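Local coordinates for protein RIF2 (Saccharomyces cerevisiae, PDB 4BJ1), which helps to regulate telomere length and transcriptional silencing in budding yeast, interacting with RAP1 and RIF1 at chromosome ends, at residues 8-13 with 292-297; 14-19 with 236-241; 29-34 with 214-219; 147-152 with 173-178; 260-265 with 304-309. One frame throughout, in Å; residues are numbered along the deposited sequence.

Overall arrangement
Interactions 1, 2 and 5 involve the helical AAA+ lid region; interactions 3 and 4 reach the five-stranded parallel sheet of the ASCE region. Interactions 1 and 2 share helix 10-26, their centres about 12 Å apart, and touch through the Lys12-Asp239 salt bridge and the Phe13 and Phe238 rings; both meet the second subunit. The centre of interaction 1 is about 21 Å from that of interaction 5 and about 48 Å from that of interaction 4. Along the chain interaction 1 encloses 2, which encloses 3, which encloses 4; interaction 5 opens after these last three close and alternates with interaction 1. The chain thus builds the sheet before returning, in the lid region, to the N-terminal helix.

Interaction 1. Residues 8-13 with 292-297; sequences VFYQKF and RTFDEL
Tyr10 and Phe294, each at the start of a helix, bring the two backbones closest, with Tyr10 CA 5.7 Å from Phe294 CA. Thr293 N-caps the second helix, its OG1 accepting from Glu296 N at 3.2 Å. With CG anti to its backbone N (chi1 179°), Tyr10 spreads its ring over this helix start: Thr293 C stands 3.6 Å above the ring plane, over the centre. Leu297 CD2 meets the edge of that ring, 3.7 Å from Tyr10 OH. Tyrosine suits the place: its flat ring covers the peptide while OH hydrogen-bonds to Ile288 O. An alanine here would probably uncover the Thr293 backbone and leave Ile288 O without that partner. The contact joins N-terminal helix 10-26 to helix 294-304 of the AAA+ lid region. Three residues later, Phe13 offers its face to the edge of Phe294 in a T-shaped pair, centroids 5.3 Å apart and planes at 76°. Leu297 CD2 is 3.6 Å from Phe13 CE2. Leu244 and Tyr248 of helix 243-257 touch both phenylalanines.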
# COMPACT_ATOMS: atom_id res chain seq x y z
N VAL A 8 20.95 7.79 7.86
CA VAL A 8 20.19 7.69 6.60
C VAL A 8 19.24 6.51 6.64
O VAL A 8 19.57 5.41 6.17
CB VAL A 8 21.05 7.73 5.32
CG1 VAL A 8 20.18 7.89 4.07
CG2 VAL A 8 22.14 8.82 5.41
N PHE A 9 18.05 6.75 7.20
CA PHE A 9 17.02 5.74 7.45
C PHE A 9 16.41 5.18 6.16
O PHE A 9 15.38 5.65 5.63
CB PHE A 9 16.00 6.29 8.43
CG PHE A 9 16.70 6.78 9.68
CD1 PHE A 9 17.52 5.93 10.41
CD2 PHE A 9 16.55 8.09 10.12
CE1 PHE A 9 18.19 6.38 11.57
CE2 PHE A 9 17.21 8.54 11.27
CZ PHE A 9 18.01 7.68 11.99
N TYR A 10 17.12 4.17 5.64
CA TYR A 10 16.78 3.47 4.42
C TYR A 10 15.55 2.60 4.68
O TYR A 10 14.69 2.51 3.80
CB TYR A 10 17.98 2.67 3.89
CG TYR A 10 17.66 1.90 2.64
CD1 TYR A 10 17.27 2.55 1.47
CD2 TYR A 10 17.64 0.51 2.64
CE1 TYR A 10 16.86 1.84 0.34
CE2 TYR A 10 17.23 -0.22 1.52
CZ TYR A 10 16.84 0.45 0.38
OH TYR A 10 16.48 -0.27 -0.73
N GLN A 11 15.40 2.04 5.89
CA GLN A 11 14.24 1.25 6.27
C GLN A 11 12.93 2.03 6.04
O GLN A 11 11.94 1.44 5.63
CB GLN A 11 14.36 0.82 7.73
CG GLN A 11 13.33 -0.21 8.16
CD GLN A 11 13.45 -1.46 7.34
OE1 GLN A 11 14.53 -2.07 7.25
NE2 GLN A 11 12.35 -1.84 6.70
N LYS A 12 12.94 3.35 6.27
CA LYS A 12 11.77 4.20 6.03
C LYS A 12 11.46 4.23 4.52
O LYS A 12 10.31 3.99 4.15
CB LYS A 12 11.96 5.62 6.60
CG LYS A 12 10.73 6.49 6.40
CD LYS A 12 10.69 7.72 7.31
CE LYS A 12 11.27 8.99 6.72
NZ LYS A 12 10.59 9.38 5.46
N PHE A 13 12.50 4.45 3.67
CA PHE A 13 12.40 4.47 2.21
C PHE A 13 11.96 3.11 1.73
O PHE A 13 10.96 3.01 1.02
CB PHE A 13 13.74 4.86 1.57
CG PHE A 13 13.63 5.03 0.08
CD1 PHE A 13 13.17 6.22 -0.47
CD2 PHE A 13 13.88 3.96 -0.79
CE1 PHE A 13 12.98 6.35 -1.85
CE2 PHE A 13 13.69 4.09 -2.17
CZ PHE A 13 13.26 5.29 -2.70
N ARG A 292 20.52 -3.02 1.50
CA ARG A 292 20.54 -2.69 2.92
C ARG A 292 20.80 -1.20 3.18
O ARG A 292 20.59 -0.73 4.30
CB ARG A 292 21.52 -3.60 3.66
CG ARG A 292 20.98 -5.03 3.77
CD ARG A 292 21.76 -5.87 4.76
NE ARG A 292 21.64 -5.36 6.13
CZ ARG A 292 22.42 -5.73 7.14
NH1 ARG A 292 23.39 -6.62 6.95
NH2 ARG A 292 22.25 -5.22 8.35
N THR A 293 21.24 -0.47 2.14
CA THR A 293 21.47 0.97 2.20
C THR A 293 20.92 1.65 0.95
O THR A 293 20.69 0.98 -0.06
CB THR A 293 22.94 1.30 2.40
OG1 THR A 293 23.65 0.90 1.23
CG2 THR A 293 23.54 0.67 3.66
N PHE A 294 20.71 2.99 1.01
CA PHE A 294 20.21 3.75 -0.12
C PHE A 294 21.18 3.71 -1.32
O PHE A 294 20.74 3.59 -2.48
CB PHE A 294 19.87 5.20 0.28
CG PHE A 294 19.13 5.96 -0.80
CD1 PHE A 294 17.84 5.59 -1.18
CD2 PHE A 294 19.72 7.04 -1.44
CE1 PHE A 294 17.17 6.28 -2.19
CE2 PHE A 294 19.04 7.76 -2.43
CZ PHE A 294 17.77 7.37 -2.80
N ASP A 295 22.49 3.73 -1.01
CA ASP A 295 23.56 3.69 -2.01
C ASP A 295 23.62 2.33 -2.72
O ASP A 295 23.78 2.28 -3.94
CB ASP A 295 24.88 4.12 -1.40
CG ASP A 295 24.74 5.47 -0.71
OD1 ASP A 295 24.25 5.49 0.46
OD2 ASP A 295 25.02 6.50 -1.36
N GLU A 296 23.38 1.25 -1.96
CA GLU A 296 23.31 -0.11 -2.49
C GLU A 296 22.18 -0.15 -3.53
O GLU A 296 22.38 -0.70 -4.62
CB GLU A 296 22.99 -1.08 -1.35
CG GLU A 296 23.69 -2.42 -1.41
CD GLU A 296 23.57 -3.17 -0.10
OE1 GLU A 296 24.20 -2.73 0.90
OE2 GLU A 296 22.83 -4.19 -0.06
N LEU A 297 21.00 0.47 -3.21
CA LEU A 297 19.85 0.52 -4.11
C LEU A 297 20.21 1.20 -5.42
O LEU A 297 20.02 0.60 -6.48
CB LEU A 297 18.62 1.16 -3.45
CG LEU A 297 17.35 1.32 -4.31
CD1 LEU A 297 16.73 -0.01 -4.66
CD2 LEU A 297 16.32 2.11 -3.60

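Interaction 2. Residues 14-19 with 236-241; sequences KSMALQ and FTFDSG
Met16 and Ala17, neighbours on helix 10-26, face the irregular loop 236-241, with Met16 CA 7.1 Å from Phe238 CA and Ala17 CA 6.9 Å from Phe236 CA. Phe238 takes the crowded position, its CG between the backbone N and the carbonyl carbon (chi1 59°), and its ring lies against the helix. Met16 CB sits almost exactly over the ring centre in a CH-pi contact, 3.6 Å from the Phe238 centroid. Further out, Met16 SD slants off the same ring, 3.5 Å from Phe238 CD1, a Met-aromatic contact. The sulfur also has Asp239 OD2 at 3.7 Å; that carboxylate's stronger partner is Lys12, one helical turn before Met16, in a salt bridge. The second ring, Phe236, lies with one face against Ala17, whose CA is 4.2 Å from the ring centroid and offset toward the rim. Ala17 CB adds an approach of 3.5 Å to Phe236 CE2, and a small residue suits a place where two large rings come this near the helix backbone. Phe236 also stacks with Tyr248 of helix 243-257. Non-directional ring packing thus holds the loop, with the salt bridge a charged link at its polar end.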
# COMPACT_ATOMS: atom_id res chain seq x y z
N LYS A 14 12.71 2.04 2.11
CA LYS A 14 12.49 0.65 1.74
C LYS A 14 11.03 0.28 1.94
O LYS A 14 10.39 -0.13 0.97
CB LYS A 14 13.40 -0.26 2.58
CG LYS A 14 13.31 -1.75 2.26
CD LYS A 14 14.56 -2.44 2.72
CE LYS A 14 14.41 -3.91 2.85
NZ LYS A 14 15.59 -4.46 3.56
N SER A 15 10.50 0.46 3.18
CA SER A 15 9.13 0.09 3.51
C SER A 15 8.10 0.89 2.68
O SER A 15 7.10 0.32 2.23
CB SER A 15 8.89 0.25 5.00
OG SER A 15 8.81 1.62 5.36
N MET A 16 8.36 2.19 2.47
CA MET A 16 7.46 3.08 1.73
C MET A 16 7.49 2.78 0.24
O MET A 16 6.45 2.87 -0.44
CB MET A 16 7.80 4.55 2.01
CG MET A 16 7.23 5.07 3.31
SD MET A 16 7.58 6.83 3.51
CE MET A 16 6.88 7.13 5.08
N ALA A 17 8.69 2.44 -0.28
CA ALA A 17 8.91 2.09 -1.68
C ALA A 17 8.21 0.76 -1.94
O ALA A 17 7.50 0.64 -2.93
CB ALA A 17 10.40 2.00 -1.99
N LEU A 18 8.35 -0.21 -1.03
CA LEU A 18 7.70 -1.49 -1.17
C LEU A 18 6.19 -1.38 -1.22
O LEU A 18 5.58 -1.91 -2.16
CB LEU A 18 8.16 -2.48 -0.13
CG LEU A 18 9.40 -3.22 -0.58
CD1 LEU A 18 10.36 -3.44 0.55
CD2 LEU A 18 9.04 -4.51 -1.30
N GLN A 19 5.59 -0.57 -0.32
CA GLN A 19 4.15 -0.31 -0.34
C GLN A 19 3.72 0.43 -1.61
O GLN A 19 2.74 0.01 -2.22
CB GLN A 19 3.74 0.48 0.88
CG GLN A 19 2.25 0.55 1.08
CD GLN A 19 1.90 1.85 1.72
OE1 GLN A 19 2.50 2.88 1.44
NE2 GLN A 19 0.94 1.83 2.62
N PHE A 236 8.18 7.00 -7.47
CA PHE A 236 7.52 7.11 -6.18
C PHE A 236 7.13 8.54 -5.85
O PHE A 236 7.80 9.49 -6.26
CB PHE A 236 8.35 6.46 -5.08
CG PHE A 236 8.74 5.02 -5.32
CD1 PHE A 236 7.81 4.10 -5.80
CD2 PHE A 236 10.03 4.57 -5.03
CE1 PHE A 236 8.18 2.77 -6.03
CE2 PHE A 236 10.39 3.24 -5.25
CZ PHE A 236 9.46 2.35 -5.75
N THR A 237 6.03 8.67 -5.09
CA THR A 237 5.44 9.95 -4.71
C THR A 237 5.39 10.24 -3.21
O THR A 237 4.95 11.34 -2.83
CB THR A 237 4.05 10.09 -5.31
OG1 THR A 237 3.14 9.21 -4.64
CG2 THR A 237 4.03 9.90 -6.83
N PHE A 238 5.82 9.29 -2.35
CA PHE A 238 5.82 9.50 -0.89
C PHE A 238 6.89 10.55 -0.51
O PHE A 238 7.85 10.67 -1.26
CB PHE A 238 6.01 8.18 -0.13
CG PHE A 238 7.29 7.46 -0.45
CD1 PHE A 238 8.47 7.76 0.23
CD2 PHE A 238 7.31 6.45 -1.41
CE1 PHE A 238 9.66 7.08 -0.07
CE2 PHE A 238 8.48 5.74 -1.67
CZ PHE A 238 9.66 6.08 -1.01
N ASP A 239 6.74 11.28 0.62
CA ASP A 239 7.71 12.33 1.02
C ASP A 239 8.00 13.24 -0.18
O ASP A 239 9.14 13.30 -0.66
CB ASP A 239 9.04 11.80 1.61
CG ASP A 239 8.92 10.72 2.66
OD1 ASP A 239 8.06 10.86 3.55
OD2 ASP A 239 9.70 9.72 2.59
N SER A 240 6.93 13.86 -0.72
CA SER A 240 7.11 14.74 -1.86
C SER A 240 7.91 15.94 -1.42
O SER A 240 7.71 16.43 -0.30
CB SER A 240 5.77 15.14 -2.47
OG SER A 240 5.27 14.02 -3.18
N GLY A 241 8.90 16.29 -2.24
CA GLY A 241 9.79 17.42 -2.02
C GLY A 241 11.11 17.06 -1.38
O GLY A 241 12.04 17.89 -1.40

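Interaction 3. Residues 29-34 with 214-219; sequences SYVPSL and TVFEMP
Leu34 and Phe216 both hold CG anti to the backbone N, at chi1 175° and -162°, which points both CG atoms into the interface between helix 32-42 and strand 213-217. Leu34 CD1 lands over one face of the phenylalanine ring, 3.9 Å from the Phe216 centroid and 17° off the ring normal, shifted toward the rim. This is a CH-pi contact; Leu34 CB adds an apolar one, 3.6 Å from Phe216 CZ. Val31 and Ser33, earlier in the same segment, meet the ring's edge: Val31 CG2 lies near the ring plane, 3.5 Å from Phe216 CZ, and Ser33 OG is near that plane too. A branched valine suits this corner because its two methyls serve different partners. While CG2 borders the ring and Pro219, CG1 turns to the terminal methyl of Met218, with 3.8 Å from Val31 CG1 to Met218 CE. That methyl is shared further, since Tyr30 OH is 3.8 Å from Met218 CE and the two side chains cross at about a right angle. An unbranched methionine, bent at chi2, can bring its tip against Tyr30, Val31 and Leu34; Ile64 and Gln60 of helix 58-74 also touch it. Beyond the segment, Phe37 meets the Phe216 ring. Strand 213-217 is an outermost strand, next to 48-53, in the parallel sheet 78-83, 145-153, 184-192, 48-53, 213-217, with helices packed against it, the layered topology of the ASCE (AAA+, P-loop NTPase-like) fold.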
# COMPACT_ATOMS: atom_id res chain seq x y z
N SER A 29 -5.59 3.12 -12.90
CA SER A 29 -5.70 4.52 -13.31
C SER A 29 -5.56 4.66 -14.81
O SER A 29 -6.03 5.66 -15.37
CB SER A 29 -4.65 5.36 -12.60
OG SER A 29 -4.67 5.18 -11.20
N TYR A 30 -4.92 3.66 -15.48
CA TYR A 30 -4.77 3.63 -16.94
C TYR A 30 -6.14 3.43 -17.61
O TYR A 30 -6.33 3.85 -18.76
CB TYR A 30 -3.76 2.56 -17.40
CG TYR A 30 -4.05 1.14 -16.97
CD1 TYR A 30 -4.80 0.28 -17.77
CD2 TYR A 30 -3.51 0.62 -15.80
CE1 TYR A 30 -5.04 -1.04 -17.40
CE2 TYR A 30 -3.75 -0.69 -15.40
CZ TYR A 30 -4.51 -1.53 -16.21
OH TYR A 30 -4.74 -2.83 -15.82
N VAL A 31 -7.09 2.84 -16.87
CA VAL A 31 -8.46 2.61 -17.30
C VAL A 31 -9.43 3.36 -16.30
O VAL A 31 -10.08 2.74 -15.45
CB VAL A 31 -8.74 1.10 -17.54
CG1 VAL A 31 -8.45 0.23 -16.31
CG2 VAL A 31 -10.14 0.86 -18.09
N PRO A 32 -9.52 4.72 -16.38
CA PRO A 32 -10.39 5.47 -15.45
C PRO A 32 -11.87 5.10 -15.55
O PRO A 32 -12.60 5.22 -14.56
CB PRO A 32 -10.15 6.93 -15.83
CG PRO A 32 -9.68 6.88 -17.23
CD PRO A 32 -8.84 5.65 -17.31
N SER A 33 -12.29 4.64 -16.73
CA SER A 33 -13.64 4.18 -17.04
C SER A 33 -14.03 2.98 -16.17
O SER A 33 -15.21 2.83 -15.88
CB SER A 33 -13.75 3.81 -18.51
OG SER A 33 -12.60 3.13 -18.99
N LEU A 34 -13.04 2.17 -15.73
CA LEU A 34 -13.27 0.97 -14.91
C LEU A 34 -13.72 1.29 -13.48
O LEU A 34 -14.70 0.71 -13.02
CB LEU A 34 -12.04 0.04 -14.90
CG LEU A 34 -12.09 -1.19 -13.98
CD1 LEU A 34 -13.11 -2.21 -14.46
CD2 LEU A 34 -10.73 -1.80 -13.83
N THR A 214 -23.67 -7.10 -18.23
CA THR A 214 -22.81 -6.05 -18.77
C THR A 214 -21.41 -6.66 -19.05
O THR A 214 -21.08 -7.73 -18.51
CB THR A 214 -22.84 -4.76 -17.90
OG1 THR A 214 -21.89 -3.81 -18.38
CG2 THR A 214 -22.59 -5.02 -16.42
N VAL A 215 -20.63 -6.02 -19.95
CA VAL A 215 -19.28 -6.46 -20.35
C VAL A 215 -18.28 -5.29 -20.24
O VAL A 215 -18.57 -4.16 -20.64
CB VAL A 215 -19.27 -7.15 -21.75
CG1 VAL A 215 -17.85 -7.36 -22.28
CG2 VAL A 215 -20.01 -8.48 -21.73
N PHE A 216 -17.09 -5.59 -19.68
CA PHE A 216 -16.00 -4.64 -19.58
C PHE A 216 -14.78 -5.14 -20.36
O PHE A 216 -14.16 -6.15 -19.99
CB PHE A 216 -15.65 -4.25 -18.14
CG PHE A 216 -14.84 -2.98 -18.14
CD1 PHE A 216 -15.46 -1.73 -18.20
CD2 PHE A 216 -13.45 -3.02 -18.13
CE1 PHE A 216 -14.71 -0.56 -18.25
CE2 PHE A 216 -12.69 -1.84 -18.17
CZ PHE A 216 -13.33 -0.62 -18.24
N GLU A 217 -14.47 -4.43 -21.46
CA GLU A 217 -13.37 -4.72 -22.37
C GLU A 217 -12.07 -4.09 -21.86
O GLU A 217 -11.90 -2.87 -21.90
CB GLU A 217 -13.71 -4.26 -23.80
CG GLU A 217 -12.91 -4.95 -24.90
CD GLU A 217 -13.25 -6.40 -25.18
OE1 GLU A 217 -14.45 -6.74 -25.29
OE2 GLU A 217 -12.30 -7.20 -25.33
N MET A 218 -11.17 -4.94 -21.37
CA MET A 218 -9.88 -4.51 -20.87
C MET A 218 -9.03 -3.99 -22.04
O MET A 218 -8.81 -4.71 -23.02
CB MET A 218 -9.20 -5.66 -20.11
CG MET A 218 -8.50 -5.21 -18.86
SD MET A 218 -9.61 -4.40 -17.69
CE MET A 218 -8.41 -3.60 -16.66
N PRO A 219 -8.65 -2.69 -22.00
CA PRO A 219 -7.90 -2.10 -23.13
C PRO A 219 -6.52 -2.71 -23.37
O PRO A 219 -5.76 -2.95 -22.42
CB PRO A 219 -7.81 -0.62 -22.76
CG PRO A 219 -7.86 -0.60 -21.24
CD PRO A 219 -8.85 -1.70 -20.91

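Interaction 4. Residues 147-152 with 173-178; sequences VYFKFE and NVLSVL
The Phe149 ring receives Leu178 CD1 at its edge, near the ring plane and 3.8 Å from Phe149 CZ, the two side chains reaching toward each other tip to tip. Leu175 CD2 comes in obliquely, 3.6 Å from Phe149 CE2, and these two side chains slide past each other in opposite directions. Strand 145-153, helix 165-180 and the neighbouring parallel strand 184-192 make up a beta-alpha-beta crossover in the ASCE region. The axes of the short segments 147-152 and 173-178 run nearly antiparallel, at 157°, and 12.0 Å apart, a spacing that a long aromatic side chain can bridge. An alanine at Phe149 would probably open a gap between strand and helix, leaving Leu175 CD2 and Leu178 CD1 without their aromatic partner. Val147, shorter and two residues earlier on the same strand face, adds Val147 CG2 to Leu178 CD1 at 4.0 Å. Phe171 of the same helix meets Phe149 edge-to-face, and Val133 of helix 128-137 touches it as well.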
# COMPACT_ATOMS: atom_id res chain seq x y z
N VAL A 147 -24.50 -10.91 -2.28
CA VAL A 147 -23.72 -12.11 -2.53
C VAL A 147 -22.88 -11.80 -3.74
O VAL A 147 -23.44 -11.44 -4.78
CB VAL A 147 -24.62 -13.30 -2.82
CG1 VAL A 147 -23.92 -14.59 -2.44
CG2 VAL A 147 -25.94 -13.18 -2.09
N TYR A 148 -21.55 -11.90 -3.62
CA TYR A 148 -20.66 -11.67 -4.73
C TYR A 148 -20.09 -13.00 -5.10
O TYR A 148 -19.34 -13.58 -4.33
CB TYR A 148 -19.58 -10.60 -4.42
CG TYR A 148 -18.24 -10.79 -5.10
CD1 TYR A 148 -18.14 -10.88 -6.50
CD2 TYR A 148 -17.06 -10.87 -4.36
CE1 TYR A 148 -16.91 -11.08 -7.12
CE2 TYR A 148 -15.82 -11.04 -4.98
CZ TYR A 148 -15.75 -11.14 -6.36
OH TYR A 148 -14.51 -11.29 -6.95
N PHE A 149 -20.53 -13.51 -6.27
CA PHE A 149 -20.10 -14.77 -6.86
C PHE A 149 -18.96 -14.44 -7.80
O PHE A 149 -19.10 -13.57 -8.65
CB PHE A 149 -21.23 -15.44 -7.63
CG PHE A 149 -22.46 -15.80 -6.82
CD1 PHE A 149 -22.57 -17.04 -6.20
CD2 PHE A 149 -23.54 -14.92 -6.74
CE1 PHE A 149 -23.72 -17.38 -5.48
CE2 PHE A 149 -24.68 -15.25 -6.00
CZ PHE A 149 -24.77 -16.49 -5.39
N LYS A 150 -17.83 -15.11 -7.63
CA LYS A 150 -16.64 -14.85 -8.44
C LYS A 150 -16.28 -16.08 -9.24
O LYS A 150 -16.17 -17.17 -8.67
CB LYS A 150 -15.49 -14.41 -7.51
CG LYS A 150 -14.10 -14.38 -8.13
CD LYS A 150 -13.06 -14.79 -7.09
CE LYS A 150 -11.65 -14.65 -7.60
NZ LYS A 150 -11.17 -13.24 -7.58
N PHE A 151 -16.09 -15.90 -10.56
CA PHE A 151 -15.70 -16.99 -11.45
C PHE A 151 -14.56 -16.51 -12.33
O PHE A 151 -14.65 -15.45 -12.93
CB PHE A 151 -16.90 -17.50 -12.28
CG PHE A 151 -16.54 -18.69 -13.15
CD1 PHE A 151 -16.30 -19.94 -12.58
CD2 PHE A 151 -16.40 -18.55 -14.52
CE1 PHE A 151 -15.94 -21.03 -13.38
CE2 PHE A 151 -16.03 -19.64 -15.32
CZ PHE A 151 -15.80 -20.87 -14.73
N GLU A 152 -13.48 -17.29 -12.39
CA GLU A 152 -12.28 -16.94 -13.13
C GLU A 152 -11.90 -18.03 -14.16
O GLU A 152 -11.58 -19.17 -13.79
CB GLU A 152 -11.15 -16.61 -12.13
CG GLU A 152 -9.73 -16.54 -12.69
CD GLU A 152 -8.98 -17.86 -12.63
OE1 GLU A 152 -8.79 -18.38 -11.51
OE2 GLU A 152 -8.63 -18.40 -13.71
N ASN A 173 -30.06 -21.54 -11.08
CA ASN A 173 -31.23 -21.81 -10.24
C ASN A 173 -31.17 -20.98 -8.93
O ASN A 173 -32.16 -20.34 -8.54
CB ASN A 173 -31.36 -23.31 -9.97
CG ASN A 173 -31.80 -24.14 -11.17
OD1 ASN A 173 -32.09 -23.64 -12.27
ND2 ASN A 173 -31.79 -25.45 -10.99
N VAL A 174 -29.98 -20.94 -8.29
CA VAL A 174 -29.74 -20.14 -7.09
C VAL A 174 -29.90 -18.67 -7.49
O VAL A 174 -30.63 -17.92 -6.83
CB VAL A 174 -28.37 -20.43 -6.43
CG1 VAL A 174 -28.09 -19.47 -5.27
CG2 VAL A 174 -28.30 -21.86 -5.92
N LEU A 175 -29.31 -18.28 -8.63
CA LEU A 175 -29.41 -16.90 -9.08
C LEU A 175 -30.86 -16.47 -9.33
O LEU A 175 -31.22 -15.38 -8.88
CB LEU A 175 -28.51 -16.60 -10.30
CG LEU A 175 -27.01 -16.69 -10.10
CD1 LEU A 175 -26.32 -16.41 -11.38
CD2 LEU A 175 -26.52 -15.73 -9.06
N SER A 176 -31.70 -17.32 -9.96
CA SER A 176 -33.10 -16.96 -10.20
C SER A 176 -33.90 -16.85 -8.88
O SER A 176 -34.81 -16.03 -8.81
CB SER A 176 -33.77 -17.89 -11.22
OG SER A 176 -34.11 -19.16 -10.70
N VAL A 177 -33.52 -17.59 -7.83
CA VAL A 177 -34.19 -17.49 -6.53
C VAL A 177 -33.82 -16.19 -5.80
O VAL A 177 -34.67 -15.62 -5.13
CB VAL A 177 -33.97 -18.75 -5.67
CG1 VAL A 177 -34.38 -18.53 -4.22
CG2 VAL A 177 -34.72 -19.94 -6.27
N LEU A 178 -32.56 -15.72 -5.96
CA LEU A 178 -32.10 -14.47 -5.33
C LEU A 178 -32.70 -13.24 -6.04
O LEU A 178 -32.84 -12.16 -5.44
CB LEU A 178 -30.57 -14.39 -5.29
CG LEU A 178 -29.79 -15.52 -4.58
CD1 LEU A 178 -28.29 -15.22 -4.59
CD2 LEU A 178 -30.26 -15.73 -3.15

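Interaction 5. Residues 260-265 with 304-309; sequences ESNLAI and RLTIKN
Asn262 and Leu263, in the first turn of helix 262-272, approach Leu305 in different ways. The asparagine meets the backbone of the loop after helix 294-304: its CB is 3.2 Å from Leu305 O, and Asn262 ND2 gives the same oxygen a weak hydrogen bond of 3.3 Å at 139°. Its CG stands beside its own backbone N, anti to the carbonyl carbon (chi1 -78°). The side chain also crosses Thr306 obliquely, 3.5 Å separating Asn262 ND2 from Thr306 CG2. An amide suits this site because its NH2 can give a bond to a carbonyl while CB rests against that same carbonyl. Leu263 meets the Leu305 side chain instead, crossing it at a slant, methyl to methyl, with Leu263 CD1 3.6 Å from Leu305 CD2. Ser261 N-caps the helix, its OG accepting from Ala264 N. Beyond the pair, Leu263 packs on Val252 and Leu256 of helix 243-257 and Leu305 on Ala283 and Tyr284 of helix 276-290, placing the contact where these lid-region helices converge.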
# COMPACT_ATOMS: atom_id res chain seq x y z
N GLU A 260 21.89 3.42 -23.42
CA GLU A 260 22.87 2.37 -23.13
C GLU A 260 22.96 1.98 -21.65
O GLU A 260 23.93 1.31 -21.25
CB GLU A 260 24.26 2.76 -23.69
CG GLU A 260 24.30 3.00 -25.19
CD GLU A 260 24.21 1.76 -26.06
OE1 GLU A 260 23.13 1.12 -26.08
OE2 GLU A 260 25.22 1.44 -26.73
N SER A 261 21.96 2.34 -20.84
CA SER A 261 21.98 2.00 -19.42
C SER A 261 21.28 0.67 -19.12
O SER A 261 20.44 0.22 -19.91
CB SER A 261 21.37 3.12 -18.58
OG SER A 261 19.98 3.17 -18.78
N ASN A 262 21.62 0.06 -17.96
CA ASN A 262 21.04 -1.19 -17.49
C ASN A 262 19.52 -1.07 -17.47
O ASN A 262 18.84 -1.92 -18.06
CB ASN A 262 21.55 -1.53 -16.09
CG ASN A 262 22.93 -2.10 -16.06
OD1 ASN A 262 23.86 -1.58 -16.67
ND2 ASN A 262 23.11 -3.16 -15.31
N LEU A 263 19.00 0.03 -16.86
CA LEU A 263 17.56 0.30 -16.76
C LEU A 263 16.89 0.46 -18.13
O LEU A 263 15.85 -0.18 -18.35
CB LEU A 263 17.30 1.51 -15.85
CG LEU A 263 15.91 1.69 -15.24
CD1 LEU A 263 15.38 0.41 -14.60
CD2 LEU A 263 15.92 2.82 -14.23
N ALA A 264 17.49 1.25 -19.05
CA ALA A 264 16.97 1.46 -20.41
C ALA A 264 16.95 0.17 -21.21
O ALA A 264 15.94 -0.13 -21.86
CB ALA A 264 17.77 2.52 -21.13
N ILE A 265 18.06 -0.61 -21.15
CA ILE A 265 18.23 -1.90 -21.83
C ILE A 265 17.20 -2.90 -21.27
O ILE A 265 16.60 -3.66 -22.04
CB ILE A 265 19.70 -2.39 -21.67
CG1 ILE A 265 20.64 -1.65 -22.63
CG2 ILE A 265 19.85 -3.90 -21.81
CD1 ILE A 265 22.03 -1.56 -22.16
N ARG A 304 23.51 -3.27 -11.48
CA ARG A 304 23.17 -4.69 -11.33
C ARG A 304 21.89 -5.15 -12.01
O ARG A 304 21.76 -6.36 -12.20
CB ARG A 304 23.15 -5.09 -9.84
CG ARG A 304 24.51 -5.09 -9.15
CD ARG A 304 24.67 -6.25 -8.18
NE ARG A 304 24.83 -7.54 -8.87
CZ ARG A 304 23.90 -8.50 -8.93
NH1 ARG A 304 22.73 -8.34 -8.32
NH2 ARG A 304 24.15 -9.63 -9.57
N LEU A 305 20.93 -4.26 -12.34
CA LEU A 305 19.63 -4.64 -12.95
C LEU A 305 19.78 -5.03 -14.41
O LEU A 305 19.94 -4.17 -15.26
CB LEU A 305 18.58 -3.53 -12.80
CG LEU A 305 17.11 -3.84 -13.17
CD1 LEU A 305 16.54 -4.98 -12.31
CD2 LEU A 305 16.23 -2.64 -12.94
N THR A 306 19.73 -6.34 -14.69
CA THR A 306 19.80 -6.92 -16.03
C THR A 306 18.82 -8.06 -16.10
O THR A 306 18.36 -8.52 -15.05
CB THR A 306 21.21 -7.39 -16.38
OG1 THR A 306 21.72 -8.24 -15.35
CG2 THR A 306 22.17 -6.25 -16.64
N ILE A 307 18.48 -8.54 -17.31
CA ILE A 307 17.54 -9.66 -17.42
C ILE A 307 18.23 -10.97 -17.03
O ILE A 307 17.57 -11.89 -16.57
CB ILE A 307 16.78 -9.73 -18.77
CG1 ILE A 307 17.70 -10.06 -19.94
CG2 ILE A 307 15.99 -8.43 -19.01
CD1 ILE A 307 16.98 -10.59 -21.10
N LYS A 308 19.58 -10.99 -17.12
CA LYS A 308 20.41 -12.11 -16.71
C LYS A 308 20.56 -12.18 -15.17
O LYS A 308 20.97 -13.22 -14.66
CB LYS A 308 21.78 -12.06 -17.41
N ASN A 309 20.20 -11.10 -14.43
CA ASN A 309 20.33 -11.06 -12.96
C ASN A 309 19.03 -11.04 -12.18
O ASN A 309 19.02 -11.54 -11.05
CB ASN A 309 21.20 -9.87 -12.48
CG ASN A 309 22.68 -9.91 -12.81
OD1 ASN A 309 23.26 -10.92 -13.24
ND2 ASN A 309 23.32 -8.76 -12.62